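Local coordinates for protein aclacinomycin oxidoreductase (AknOx) (Streptomyces galilaeus, PDB 2IPI) that oxidises the terminal sugar of the polyketide antibiotics aclacinomycin N and aclacinomycin A, using a bicovalently bound FAD and molecular oxygen, at residues A[260-263]-A[264-268]; A[270-273]-A[274-278]; A[457-460]-A[461-464]. All blocks are in the same frame, centred on the assembly; numbering follows the deposited sequence.

Contact 1. Residues A[260-263]-A[264-268]; sequences LTEE and AFTRI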
loop_
_atom_site.group_PDB
_atom_site.type_symbol
_atom_site.label_atom_id
_atom_site.label_comp_id
_atom_site.label_asym_id
_atom_site.label_seq_id
_atom_site.Cartn_x
_atom_site.Cartn_y
_atom_site.Cartn_z
ATOM N N LEU A 260 8.452 4.869 -30.214
ATOM C CA LEU A 260 8.724 3.620 -29.519
ATOM C C LEU A 260 8.409 2.425 -30.414
ATOM O O LEU A 260 7.363 2.380 -31.056
ATOM C CB LEU A 260 7.930 3.534 -28.212
ATOM C CG LEU A 260 8.569 4.332 -27.064
ATOM C CD1 LEU A 260 7.654 4.346 -25.851
ATOM C CD2 LEU A 260 9.938 3.757 -26.734
ATOM N N THR A 261 9.347 1.496 -30.418
ATOM C CA THR A 261 9.252 0.246 -31.156
ATOM C C THR A 261 9.154 -0.904 -30.165
ATOM O O THR A 261 9.545 -0.725 -29.004
ATOM C CB THR A 261 10.458 0.014 -32.090
ATOM O OG1 THR A 261 11.122 1.250 -32.396
ATOM C CG2 THR A 261 9.968 -0.570 -33.408
ATOM N N GLU A 262 8.651 -2.056 -30.602
ATOM C CA GLU A 262 8.618 -3.193 -29.682
ATOM C C GLU A 262 10.032 -3.471 -29.189
ATOM O O GLU A 262 10.270 -3.691 -27.994
ATOM C CB GLU A 262 8.002 -4.424 -30.344
ATOM C CG GLU A 262 7.528 -5.415 -29.285
ATOM C CD GLU A 262 7.620 -6.853 -29.727
ATOM O OE1 GLU A 262 8.076 -7.688 -28.917
ATOM O OE2 GLU A 262 7.223 -7.129 -30.878
ATOM N N GLU A 263 10.964 -3.446 -30.143
ATOM C CA GLU A 263 12.354 -3.683 -29.780
ATOM C C GLU A 263 12.900 -2.665 -28.781
ATOM O O GLU A 263 13.549 -3.063 -27.806
ATOM C CB GLU A 263 13.289 -3.697 -31.001
ATOM C CG GLU A 263 12.685 -3.396 -32.346
ATOM C CD GLU A 263 13.146 -4.304 -33.465
ATOM O OE1 GLU A 263 14.372 -4.343 -33.723
ATOM O OE2 GLU A 263 12.299 -4.986 -34.091
ATOM N N ALA A 264 12.711 -1.362 -28.978
ATOM C CA ALA A 264 13.281 -0.422 -28.006
ATOM C C ALA A 264 12.570 -0.529 -26.654
ATOM O O ALA A 264 13.245 -0.483 -25.621
ATOM C CB ALA A 264 13.240 1.012 -28.491
ATOM N N PHE A 265 11.248 -0.665 -26.617
ATOM C CA PHE A 265 10.516 -0.823 -25.353
ATOM C C PHE A 265 11.129 -1.951 -24.531
ATOM O O PHE A 265 11.369 -1.818 -23.332
ATOM C CB PHE A 265 9.045 -1.107 -25.630
ATOM C CG PHE A 265 8.107 -1.345 -24.462
ATOM C CD1 PHE A 265 7.400 -0.288 -23.905
ATOM C CD2 PHE A 265 7.920 -2.612 -23.931
ATOM C CE1 PHE A 265 6.525 -0.480 -22.847
ATOM C CE2 PHE A 265 7.057 -2.814 -22.863
ATOM C CZ PHE A 265 6.370 -1.743 -22.316
ATOM N N THR A 266 11.396 -3.067 -25.201
ATOM C CA THR A 266 11.960 -4.248 -24.557
ATOM C C THR A 266 13.373 -4.009 -24.069
ATOM O O THR A 266 13.766 -4.469 -22.995
ATOM C CB THR A 266 11.946 -5.453 -25.517
ATOM O OG1 THR A 266 10.608 -5.945 -25.654
ATOM C CG2 THR A 266 12.770 -6.602 -24.958
ATOM N N ARG A 267 14.216 -3.283 -24.822
ATOM C CA ARG A 267 15.524 -2.978 -24.251
ATOM C C ARG A 267 15.375 -2.177 -22.952
ATOM O O ARG A 267 16.123 -2.416 -22.017
ATOM C CB ARG A 267 16.390 -2.175 -25.220
ATOM C CG ARG A 267 16.500 -2.875 -26.562
ATOM C CD ARG A 267 17.889 -3.466 -26.724
ATOM N NE ARG A 267 17.916 -4.873 -26.325
ATOM C CZ ARG A 267 18.700 -5.760 -26.917
ATOM N NH1 ARG A 267 18.681 -7.029 -26.510
ATOM N NH2 ARG A 267 19.497 -5.384 -27.909
ATOM N N ILE A 268 14.428 -1.256 -22.954
ATOM C CA ILE A 268 14.120 -0.398 -21.818
ATOM C C ILE A 268 13.671 -1.270 -20.649
ATOM O O ILE A 268 14.182 -1.166 -19.536
ATOM C CB ILE A 268 13.043 0.642 -22.182
ATOM C CG1 ILE A 268 13.616 1.897 -22.854
ATOM C CG2 ILE A 268 12.190 1.051 -20.989
ATOM C CD1 ILE A 268 12.550 2.837 -23.380
#
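T266 folds its side chain back over the carbonyl oxygen of E262 in the first turns of helix 262-278, just after strand 248-256 of the substrate-side antiparallel sheet. Followed outward, T266 CB lies 3.5 Å from E262 O, and the hydroxyl OG1 comes to 3.3 Å from the same oxygen, a weak hydrogen bond. A chi1 of -74° sets OG1 beside its own backbone N, on the side of the preceding turn, while CG2 points anti to that N. E262 O therefore receives a main-chain bond from T266 N at 3.1 Å and the weaker hydroxyl contact besides.

The helical backbone bonds start one residue earlier. T261 occupies the N-cap position, yet its side chain makes no capping bond; its carbonyl oxygen accepts from F265 N at 2.9 Å in a nearly straight bond (N-H...O 172°). T261 N is buried with no partner in the model. Two residues on, E263 O takes R267 N and also has R267 CG at 3.2 Å, so the aliphatic root of the arginine lies close against it.

F265 CB rests 3.4 Å from T261 O, and a chi1 of 178°, with CG anti to the backbone N, swings the ring off this turn toward helix 374-385, where it meets Y381 edge-to-face and touches L380 and L384. On the buried side, L260 and I268 both lean on W255 of strand 248-256, and their methyl groups L260 CD2 and I268 CD1 approach to 4.3 Å.

Contact 2. Residues A[270-273]-A[274-278]; sequences DNHG and AWHQS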
loop_
_atom_site.group_PDB
_atom_site.type_symbol
_atom_site.label_atom_id
_atom_site.label_comp_id
_atom_site.label_asym_id
_atom_site.label_seq_id
_atom_site.Cartn_x
_atom_site.Cartn_y
_atom_site.Cartn_z
ATOM N N ASP A 270 14.143 -4.556 -20.335
ATOM C CA ASP A 270 15.207 -5.472 -19.926
ATOM C C ASP A 270 16.325 -4.723 -19.214
ATOM O O ASP A 270 16.876 -5.237 -18.232
ATOM C CB ASP A 270 15.725 -6.238 -21.142
ATOM C CG ASP A 270 14.662 -7.182 -21.699
ATOM O OD1 ASP A 270 13.680 -7.452 -20.981
ATOM O OD2 ASP A 270 14.817 -7.636 -22.858
ATOM N N ASN A 271 16.615 -3.524 -19.731
ATOM C CA ASN A 271 17.596 -2.658 -19.084
ATOM C C ASN A 271 17.154 -2.276 -17.666
ATOM O O ASN A 271 17.945 -2.435 -16.728
ATOM C CB ASN A 271 17.838 -1.407 -19.933
ATOM C CG ASN A 271 18.734 -1.643 -21.129
ATOM O OD1 ASN A 271 19.203 -2.741 -21.424
ATOM N ND2 ASN A 271 19.011 -0.564 -21.864
ATOM N N HIS A 272 15.935 -1.783 -17.493
ATOM C CA HIS A 272 15.420 -1.419 -16.166
ATOM C C HIS A 272 15.574 -2.564 -15.166
ATOM O O HIS A 272 16.120 -2.362 -14.072
ATOM C CB HIS A 272 13.967 -0.973 -16.278
ATOM C CG HIS A 272 13.129 -0.871 -15.052
ATOM N ND1 HIS A 272 12.807 0.349 -14.503
ATOM C CD2 HIS A 272 12.517 -1.778 -14.246
ATOM C CE1 HIS A 272 12.046 0.203 -13.428
ATOM N NE2 HIS A 272 11.861 -1.090 -13.248
ATOM N N GLY A 273 15.070 -3.735 -15.542
ATOM C CA GLY A 273 15.097 -4.929 -14.735
ATOM C C GLY A 273 16.469 -5.475 -14.435
ATOM O O GLY A 273 16.719 -5.955 -13.322
ATOM N N ALA A 274 17.427 -5.444 -15.372
ATOM C CA ALA A 274 18.765 -5.912 -15.004
ATOM C C ALA A 274 19.398 -5.009 -13.936
ATOM O O ALA A 274 20.143 -5.530 -13.108
ATOM C CB ALA A 274 19.694 -5.992 -16.209
ATOM N N TRP A 275 19.132 -3.703 -13.953
ATOM C CA TRP A 275 19.733 -2.735 -13.034
ATOM C C TRP A 275 19.208 -2.959 -11.619
ATOM O O TRP A 275 19.956 -2.991 -10.638
ATOM C CB TRP A 275 19.432 -1.307 -13.488
ATOM C CG TRP A 275 20.028 -0.188 -12.694
ATOM C CD1 TRP A 275 21.194 0.486 -12.981
ATOM C CD2 TRP A 275 19.517 0.409 -11.490
ATOM N NE1 TRP A 275 21.434 1.452 -12.038
ATOM C CE2 TRP A 275 20.425 1.433 -11.107
ATOM C CE3 TRP A 275 18.391 0.199 -10.685
ATOM C CZ2 TRP A 275 20.234 2.217 -9.973
ATOM C CZ3 TRP A 275 18.205 0.979 -9.564
ATOM C CH2 TRP A 275 19.114 1.980 -9.206
ATOM N N HIS A 276 17.847 -3.109 -11.560
ATOM C CA HIS A 276 17.235 -3.325 -10.245
ATOM C C HIS A 276 17.747 -4.592 -9.586
ATOM O O HIS A 276 17.871 -4.645 -8.363
ATOM C CB HIS A 276 15.706 -3.342 -10.359
ATOM C CG HIS A 276 15.169 -1.946 -10.435
ATOM N ND1 HIS A 276 15.078 -1.223 -11.610
ATOM C CD2 HIS A 276 14.711 -1.139 -9.452
ATOM C CE1 HIS A 276 14.576 -0.034 -11.337
ATOM N NE2 HIS A 276 14.343 0.045 -10.041
ATOM N N GLN A 277 18.059 -5.605 -10.392
ATOM C CA GLN A 277 18.559 -6.836 -9.783
ATOM C C GLN A 277 19.961 -6.599 -9.244
ATOM O O GLN A 277 20.399 -7.275 -8.314
ATOM C CB GLN A 277 18.524 -7.982 -10.790
ATOM C CG GLN A 277 18.878 -9.354 -10.249
ATOM C CD GLN A 277 19.183 -10.357 -11.349
ATOM O OE1 GLN A 277 18.610 -10.295 -12.435
ATOM N NE2 GLN A 277 20.089 -11.300 -11.095
ATOM N N SER A 278 20.853 -5.682 -9.877
ATOM C CA SER A 278 22.207 -5.429 -9.399
ATOM C C SER A 278 22.215 -4.369 -8.301
ATOM O O SER A 278 23.115 -4.383 -7.426
ATOM C CB SER A 278 23.113 -4.997 -10.553
ATOM O OG SER A 278 23.251 -6.036 -11.507
#
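Regular i-to-i+4 backbone bonds join 270-273 to 274-278 within helix 262-278: D270 O takes A274 N at 2.9 Å, N271 O takes W275 N, H272 O takes H276 N and G273 O takes Q277 N.

What departs from routine is the double use of H272 O by one residue, with W275 N as a further, weak donor. Besides H276 N, at 3.1 Å and in the carbonyl plane, it accepts from the imidazole atom H276 ND1 at 2.9 Å. That second bond is straight at the hydrogen (169°), and the oxygen lies in the plane of the H276 ring, but the donor stands well above the carbonyl plane. H276 CG sits beside its own backbone N (chi1 -80°), which turns ND1 back along the helix to the preceding turn. The bond identifies ND1 as a donor and fixes the rotation of the ring.

The same placement brings the two histidines together. H276 CE1 lies over one face of the H272 ring, toward its rim, with H272 CE1 only 3.3 Å away from it; the planes meet at 34° and the centroids are 4.2 Å apart, an oblique aromatic pair. One face of the H276 ring also carries W275 CE3, which stands 3.7 Å above its plane, over the centre.

The histidines face the seven-stranded antiparallel sheet: H272 touches L396 of strand 391-398, H276 touches S398, and both rest on I420 of strand 420-428. The H276 side chain lies about 7 Å from that of the active-site proton acceptor Y397. On another flank, N271 ND2 bonds V327 O at the end of helix 316-327, while W275 meets the ring of F323 of that helix obliquely and that of Y286 edge-to-face.

Contact 3. Residues A[457-460]-A[461-464]; sequences VPDD and RTEG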
loop_
_atom_site.group_PDB
_atom_site.type_symbol
_atom_site.label_atom_id
_atom_site.label_comp_id
_atom_site.label_asym_id
_atom_site.label_seq_id
_atom_site.Cartn_x
_atom_site.Cartn_y
_atom_site.Cartn_z
ATOM N N VAL A 457 2.815 -16.534 -8.486
ATOM C CA VAL A 457 3.090 -17.521 -7.453
ATOM C C VAL A 457 4.484 -17.345 -6.890
ATOM O O VAL A 457 5.480 -17.336 -7.624
ATOM C CB VAL A 457 2.997 -18.959 -8.013
ATOM C CG1 VAL A 457 3.319 -19.966 -6.911
ATOM C CG2 VAL A 457 1.637 -19.211 -8.634
ATOM N N PRO A 458 4.611 -17.226 -5.570
ATOM C CA PRO A 458 5.955 -17.156 -4.982
ATOM C C PRO A 458 6.774 -18.391 -5.376
ATOM O O PRO A 458 6.407 -19.518 -5.037
ATOM C CB PRO A 458 5.684 -17.105 -3.479
ATOM C CG PRO A 458 4.276 -16.601 -3.357
ATOM C CD PRO A 458 3.538 -17.129 -4.565
ATOM N N ASP A 459 7.852 -18.114 -6.082
ATOM C CA ASP A 459 8.818 -19.067 -6.610
ATOM C C ASP A 459 10.139 -18.341 -6.843
ATOM O O ASP A 459 10.375 -17.289 -6.230
ATOM C CB ASP A 459 8.289 -19.726 -7.885
ATOM C CG ASP A 459 7.817 -18.736 -8.928
ATOM O OD1 ASP A 459 8.509 -17.728 -9.152
ATOM O OD2 ASP A 459 6.741 -18.952 -9.525
ATOM N N ASP A 460 11.009 -18.853 -7.708
ATOM C CA ASP A 460 12.296 -18.206 -7.885
ATOM C C ASP A 460 12.186 -16.876 -8.622
ATOM O O ASP A 460 13.172 -16.147 -8.741
ATOM C CB ASP A 460 13.282 -19.111 -8.648
ATOM C CG ASP A 460 14.704 -18.596 -8.435
ATOM O OD1 ASP A 460 15.214 -17.818 -9.282
ATOM O OD2 ASP A 460 15.295 -18.965 -7.396
ATOM N N ARG A 461 10.995 -16.560 -9.129
ATOM C CA ARG A 461 10.825 -15.370 -9.941
ATOM C C ARG A 461 9.954 -14.290 -9.316
ATOM O O ARG A 461 10.192 -13.123 -9.629
ATOM C CB ARG A 461 10.234 -15.745 -11.317
ATOM C CG ARG A 461 11.307 -16.397 -12.203
ATOM C CD ARG A 461 10.991 -16.130 -13.670
ATOM N NE ARG A 461 11.673 -14.958 -14.202
ATOM C CZ ARG A 461 12.943 -14.846 -14.553
ATOM N NH1 ARG A 461 13.763 -15.876 -14.432
ATOM N NH2 ARG A 461 13.371 -13.669 -15.022
ATOM N N THR A 462 8.991 -14.653 -8.481
ATOM C CA THR A 462 8.130 -13.687 -7.821
ATOM C C THR A 462 7.959 -14.037 -6.334
ATOM O O THR A 462 8.448 -15.067 -5.897
ATOM C CB THR A 462 6.724 -13.558 -8.431
ATOM O OG1 THR A 462 5.799 -14.455 -7.795
ATOM C CG2 THR A 462 6.737 -13.909 -9.911
ATOM N N GLU A 463 7.272 -13.180 -5.596
ATOM C CA GLU A 463 6.966 -13.391 -4.183
ATOM C C GLU A 463 5.503 -13.073 -3.898
ATOM O O GLU A 463 5.125 -12.590 -2.825
ATOM C CB GLU A 463 7.869 -12.511 -3.316
ATOM C CG GLU A 463 9.125 -13.194 -2.854
ATOM C CD GLU A 463 9.814 -12.569 -1.664
ATOM O OE1 GLU A 463 10.054 -13.318 -0.690
ATOM O OE2 GLU A 463 10.100 -11.359 -1.693
ATOM N N GLY A 464 4.651 -13.330 -4.891
ATOM C CA GLY A 464 3.219 -13.160 -4.698
ATOM C C GLY A 464 2.767 -11.741 -4.931
ATOM O O GLY A 464 3.300 -10.987 -5.750
#
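The carboxylate of D459 is met at OD1 by two consecutive main-chain N-H groups of the other half of a tight turn. R461 N, 2.7 Å from D459 OD1, is accepted on that oxygen's anti lone pair, away from OD2; T462 N reaches D459 OD1 at 3.2 Å on the syn side, 34° out of the carboxylate plane. The first of these bonds closes an Asx turn. A chi1 of 52° places CG between the backbone N and carbonyl carbon of D459, folding the acid over the bend. D459 has two conformers, and the bonds described belong to one of them.

The pyrrolidine of P458 packs by its CG against the returning chain, 3.6 Å from G464 N.

Behind the bend, D459 N donates to T462 O at 3.1 Å, from above the carbonyl plane. The carbonyl also receives a CA-H...O contact from P458 CA. T462 OG1 lies 2.9 Å from V457 O in a weak hydrogen bond and takes another weak one from G464 N. G464 has a positive phi, and its backbone angles would jam a CB against the preceding carbonyl oxygen.

The returning half runs beside the sheet-edge strand 360-368 and its continuation: E463 and G464 make backbone bonds with Y367, and R461 with R369 and K370. D460 salt-bridges K370, R461 NH2 bonds P371 O, and E463 reaches K492, between helices 486-491 and 495-505.

Overall arrangement
Contacts 1 and 2 are successive parts of helix 262-278, with centres 15 Å apart, whereas contact 3 is an irregular turn after helix 434-448, its centre about 17 Å from that of contact 2. All three are partly buried. Contact 1, at the outlying end of the helix and away from the annotated sites, relies on main-chain bonds and methyl packing; contact 2, nearer the active site, adds an imidazole-to-carbonyl bond and paired rings. In contact 3 a carboxylate accepts two backbone N-H groups, and charged side chains find partners outside the turn. Contacts 2 and 3 do not touch, but Q277 and R461 both meet P371.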